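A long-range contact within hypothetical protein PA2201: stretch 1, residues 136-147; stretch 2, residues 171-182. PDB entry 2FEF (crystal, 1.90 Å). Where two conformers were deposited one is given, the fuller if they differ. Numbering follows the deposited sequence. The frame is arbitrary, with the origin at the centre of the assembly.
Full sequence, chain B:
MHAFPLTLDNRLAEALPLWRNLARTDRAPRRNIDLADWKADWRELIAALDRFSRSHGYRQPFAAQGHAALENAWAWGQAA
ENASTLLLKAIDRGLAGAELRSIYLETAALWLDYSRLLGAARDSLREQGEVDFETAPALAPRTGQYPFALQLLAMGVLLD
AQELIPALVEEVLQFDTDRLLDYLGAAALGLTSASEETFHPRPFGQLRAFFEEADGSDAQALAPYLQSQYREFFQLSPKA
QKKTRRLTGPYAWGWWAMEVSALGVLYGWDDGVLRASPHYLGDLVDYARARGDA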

# COMPACT_ATOMS: atom_id res chain seq x y z
N ALA B 136 -5.37 23.85 -12.64
CA ALA B 136 -3.98 23.56 -13.03
C ALA B 136 -3.91 22.35 -13.95
O ALA B 136 -4.72 21.42 -13.83
N PRO B 137 -2.92 22.35 -14.87
CA PRO B 137 -2.69 21.18 -15.70
C PRO B 137 -2.41 19.94 -14.86
O PRO B 137 -2.03 20.06 -13.69
N ALA B 138 -2.56 18.76 -15.47
CA ALA B 138 -2.24 17.48 -14.82
C ALA B 138 -0.83 17.51 -14.21
O ALA B 138 -0.59 16.98 -13.11
N LEU B 139 0.07 18.16 -14.92
CA LEU B 139 1.42 18.38 -14.41
C LEU B 139 1.73 19.86 -14.54
O LEU B 139 1.79 20.42 -15.63
N ALA B 140 1.92 20.52 -13.39
CA ALA B 140 2.09 21.97 -13.34
C ALA B 140 3.56 22.28 -13.11
O ALA B 140 4.01 22.23 -11.96
N PRO B 141 4.30 22.57 -14.19
CA PRO B 141 5.76 22.68 -14.09
C PRO B 141 6.22 23.91 -13.30
O PRO B 141 7.33 23.93 -12.82
N ARG B 142 5.35 24.91 -13.14
CA ARG B 142 5.74 26.09 -12.34
C ARG B 142 5.89 25.76 -10.85
O ARG B 142 6.55 26.52 -10.09
N THR B 143 5.27 24.66 -10.44
CA THR B 143 5.34 24.20 -9.05
C THR B 143 6.49 23.19 -8.82
O THR B 143 7.29 22.94 -9.71
N GLY B 144 6.50 22.58 -7.64
CA GLY B 144 7.44 21.51 -7.31
C GLY B 144 7.33 20.26 -8.17
O GLY B 144 8.14 19.36 -8.02
N GLN B 145 6.31 20.20 -9.03
CA GLN B 145 6.12 19.04 -9.91
C GLN B 145 7.11 19.02 -11.06
O GLN B 145 7.20 18.00 -11.75
N TYR B 146 7.79 20.14 -11.30
CA TYR B 146 8.70 20.29 -12.45
C TYR B 146 9.58 19.05 -12.73
O TYR B 146 9.73 18.69 -13.87
N PRO B 147 10.16 18.42 -11.69
CA PRO B 147 11.01 17.25 -12.01
C PRO B 147 10.28 16.14 -12.80
O PRO B 147 10.91 15.45 -13.54
N GLU B 171 -1.24 17.81 -23.65
CA GLU B 171 -2.32 17.29 -22.81
C GLU B 171 -1.94 17.29 -21.32
O GLU B 171 -2.79 17.57 -20.46
N VAL B 172 -0.69 16.96 -21.03
CA VAL B 172 -0.25 16.85 -19.64
C VAL B 172 0.22 18.21 -19.10
O VAL B 172 -0.11 18.57 -17.95
N LEU B 173 1.00 18.95 -19.90
CA LEU B 173 1.55 20.22 -19.43
C LEU B 173 0.72 21.42 -19.87
O LEU B 173 0.95 22.52 -19.36
N GLN B 174 -0.19 21.21 -20.83
CA GLN B 174 -0.99 22.28 -21.44
C GLN B 174 -0.10 23.42 -21.93
O GLN B 174 -0.41 24.61 -21.74
N PHE B 175 1.03 23.04 -22.54
CA PHE B 175 2.00 23.97 -23.09
C PHE B 175 2.57 24.98 -22.10
O PHE B 175 3.13 25.99 -22.51
N ASP B 176 2.47 24.70 -20.81
CA ASP B 176 3.03 25.59 -19.79
C ASP B 176 4.49 25.16 -19.53
O ASP B 176 4.83 24.59 -18.50
N THR B 177 5.34 25.45 -20.50
CA THR B 177 6.72 25.03 -20.50
C THR B 177 7.60 26.28 -20.36
O THR B 177 7.18 27.38 -20.77
N ASP B 178 8.79 26.10 -19.78
CA ASP B 178 9.80 27.16 -19.69
C ASP B 178 10.96 26.93 -20.66
O ASP B 178 10.87 26.06 -21.53
N ARG B 179 12.04 27.69 -20.53
CA ARG B 179 13.09 27.67 -21.54
C ARG B 179 13.68 26.26 -21.72
O ARG B 179 13.76 25.75 -22.84
N LEU B 180 14.07 25.65 -20.61
CA LEU B 180 14.65 24.30 -20.67
C LEU B 180 13.69 23.27 -21.27
O LEU B 180 14.08 22.51 -22.17
N LEU B 181 12.45 23.25 -20.81
CA LEU B 181 11.48 22.28 -21.35
C LEU B 181 11.27 22.53 -22.85
O LEU B 181 11.13 21.56 -23.63
N ASP B 182 11.23 23.80 -23.26
CA ASP B 182 11.16 24.13 -24.69
C ASP B 182 12.37 23.63 -25.50
O ASP B 182 12.18 23.06 -26.59

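Packing of stretch 1 (136-147) against stretch 2 (171-182), a contact that buries 647 Å² and is built round Y146, D176 and P137. Y146 gives the largest share: its CA-to-CB bond runs sideways, but chi1 t with chi2 at 87° carries the ring to the second stretch. There its hydroxyl donates to the carboxylate of D178 (OH to OD1, 2.8 Å), which lies at the ring edge. The same D178 OD1, held by chi1 p, caps the following helix through a weak bond from L181 N (3.3 Å), so one oxygen ties the tyrosine to the helix start. Beside this bond the ring packs on L181, with Y146 CE1 3.6 Å from L181 CD1, and the hydroxyl lies against L180 (Y146 OH to L180 CB, 3.6 Å). D176 points toward stretch 1 with chi1 t and forms a salt bridge with R142, an m, t, t side chain that starts sideways and ends nearer. R142 NE donates to D176 OD1 at 2.9 Å, and R142 NH2 adds a weak bond to D176 OD1 at 3.3 Å. The other carboxylate oxygen is used too: water 2 links R142 N (2.8 Å) to D176 OD2 (2.9 Å). The carbonyl of D176 is less well served, buried against P141 (D176 O to P141 CG, 3.3 Å) without a polar partner. P141 also meets L181 (CB to CD1, 3.9 Å). P137 points toward stretch 2, its CB 3.6 Å from V172 O and 3.9 Å from Q174 CG. Q174, chi1 m and chi2 t, shares water 1 with the backbone: the water accepts from Q174 NE2 (3.1 Å) and A138 N (2.8 Å) and donates to E171 O (2.8 Å). Next along, L139 N donates to V172 O (3.1 Å), while L139 CB, on a t, p side chain, packs on V172 CG1 (3.6 Å) and L173 CD2 (3.7 Å).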

# COMPACT_ATOMS: atom_id res chain seq x y z
CB ALA B 136 -3.12 23.33 -11.79
CB PRO B 137 -1.42 21.54 -16.49
CG PRO B 137 -1.21 23.01 -16.32
CD PRO B 137 -1.98 23.45 -15.12
CB ALA B 138 -2.34 16.34 -15.82
CB LEU B 139 2.43 17.50 -15.16
CG LEU B 139 3.79 17.15 -14.56
CD1 LEU B 139 3.73 16.74 -13.08
CD2 LEU B 139 4.44 16.05 -15.41
CB ALA B 140 1.26 22.56 -12.23
CB PRO B 141 6.19 22.81 -15.55
CG PRO B 141 5.12 22.16 -16.31
CD PRO B 141 3.88 22.73 -15.59
CB ARG B 142 4.73 27.24 -12.54
CG ARG B 142 4.96 27.97 -13.86
CD ARG B 142 3.77 28.93 -14.17
NE ARG B 142 3.81 29.35 -15.57
CZ ARG B 142 4.53 30.37 -16.02
NH1 ARG B 142 5.25 31.11 -15.18
NH2 ARG B 142 4.53 30.66 -17.31
CB THR B 143 4.06 23.51 -8.67
OG1 THR B 143 3.96 22.27 -9.39
CG2 THR B 143 2.85 24.41 -9.03
CB GLN B 145 4.72 19.02 -10.51
CG GLN B 145 3.63 18.44 -9.62
CD GLN B 145 2.28 18.36 -10.32
OE1 GLN B 145 1.68 19.39 -10.63
NE2 GLN B 145 1.81 17.14 -10.57
CB TYR B 146 9.61 21.50 -12.26
CG TYR B 146 10.40 21.92 -13.49
CD1 TYR B 146 9.84 22.80 -14.44
CD2 TYR B 146 11.73 21.50 -13.68
CE1 TYR B 146 10.56 23.22 -15.56
CE2 TYR B 146 12.45 21.91 -14.80
CZ TYR B 146 11.88 22.77 -15.72
OH TYR B 146 12.60 23.17 -16.82
CB PRO B 147 11.41 16.71 -10.64
CG PRO B 147 11.37 17.93 -9.72
CD PRO B 147 10.13 18.67 -10.23
CB GLU B 171 -2.71 15.88 -23.24
CG GLU B 171 -3.11 15.76 -24.74
CD GLU B 171 -3.89 14.47 -25.10
OE1 GLU B 171 -3.63 13.88 -26.18
OE2 GLU B 171 -4.77 14.03 -24.31
CB VAL B 172 0.86 15.76 -19.42
CG1 VAL B 172 1.16 15.56 -17.93
CG2 VAL B 172 0.45 14.42 -20.05
CB LEU B 173 3.03 20.42 -19.89
CG LEU B 173 4.00 19.26 -19.71
CD1 LEU B 173 5.44 19.70 -20.14
CD2 LEU B 173 4.01 18.72 -18.32
CB GLN B 174 -2.09 22.79 -20.48
CG GLN B 174 -3.04 21.69 -20.02
CD GLN B 174 -4.21 22.22 -19.18
OE1 GLN B 174 -4.34 23.43 -18.94
NE2 GLN B 174 -5.05 21.31 -18.72
CB PHE B 175 1.47 24.66 -24.37
CG PHE B 175 1.60 23.82 -25.61
CD1 PHE B 175 2.81 23.75 -26.30
CD2 PHE B 175 0.52 23.11 -26.09
CE1 PHE B 175 2.92 22.98 -27.46
CE2 PHE B 175 0.62 22.34 -27.24
CZ PHE B 175 1.81 22.26 -27.91
CB ASP B 176 2.18 25.54 -18.50
CG ASP B 176 2.51 26.67 -17.49
OD1 ASP B 176 3.23 27.64 -17.84
OD2 ASP B 176 2.04 26.57 -16.34
CB THR B 177 7.06 24.33 -21.83
OG1 THR B 177 6.58 25.14 -22.92
CG2 THR B 177 6.38 22.97 -21.90
CB ASP B 178 10.28 27.33 -18.23
CG ASP B 178 11.21 26.21 -17.76
OD1 ASP B 178 11.23 25.10 -18.34
OD2 ASP B 178 11.92 26.45 -16.74
CB ARG B 179 14.20 28.66 -21.21
CG ARG B 179 15.34 28.68 -22.28
CD ARG B 179 16.28 29.85 -22.07
NE ARG B 179 15.71 31.10 -22.55
CZ ARG B 179 16.32 32.29 -22.45
NH1 ARG B 179 17.51 32.37 -21.87
NH2 ARG B 179 15.74 33.38 -22.93
CB LEU B 180 15.16 23.82 -19.29
CG LEU B 180 15.62 22.35 -19.24
CD1 LEU B 180 16.84 22.09 -20.14
CD2 LEU B 180 15.88 21.90 -17.82
CB LEU B 181 10.13 22.31 -20.60
CG LEU B 181 10.15 21.86 -19.12
CD1 LEU B 181 8.74 22.00 -18.45
CD2 LEU B 181 10.78 20.43 -18.94
CB ASP B 182 10.95 25.63 -24.93
CG ASP B 182 9.53 26.10 -24.61
OD1 ASP B 182 8.64 25.25 -24.35
OD2 ASP B 182 9.29 27.33 -24.64
O HOH W 1 -3.66 18.61 -18.04
O HOH W 2 2.63 25.26 -13.82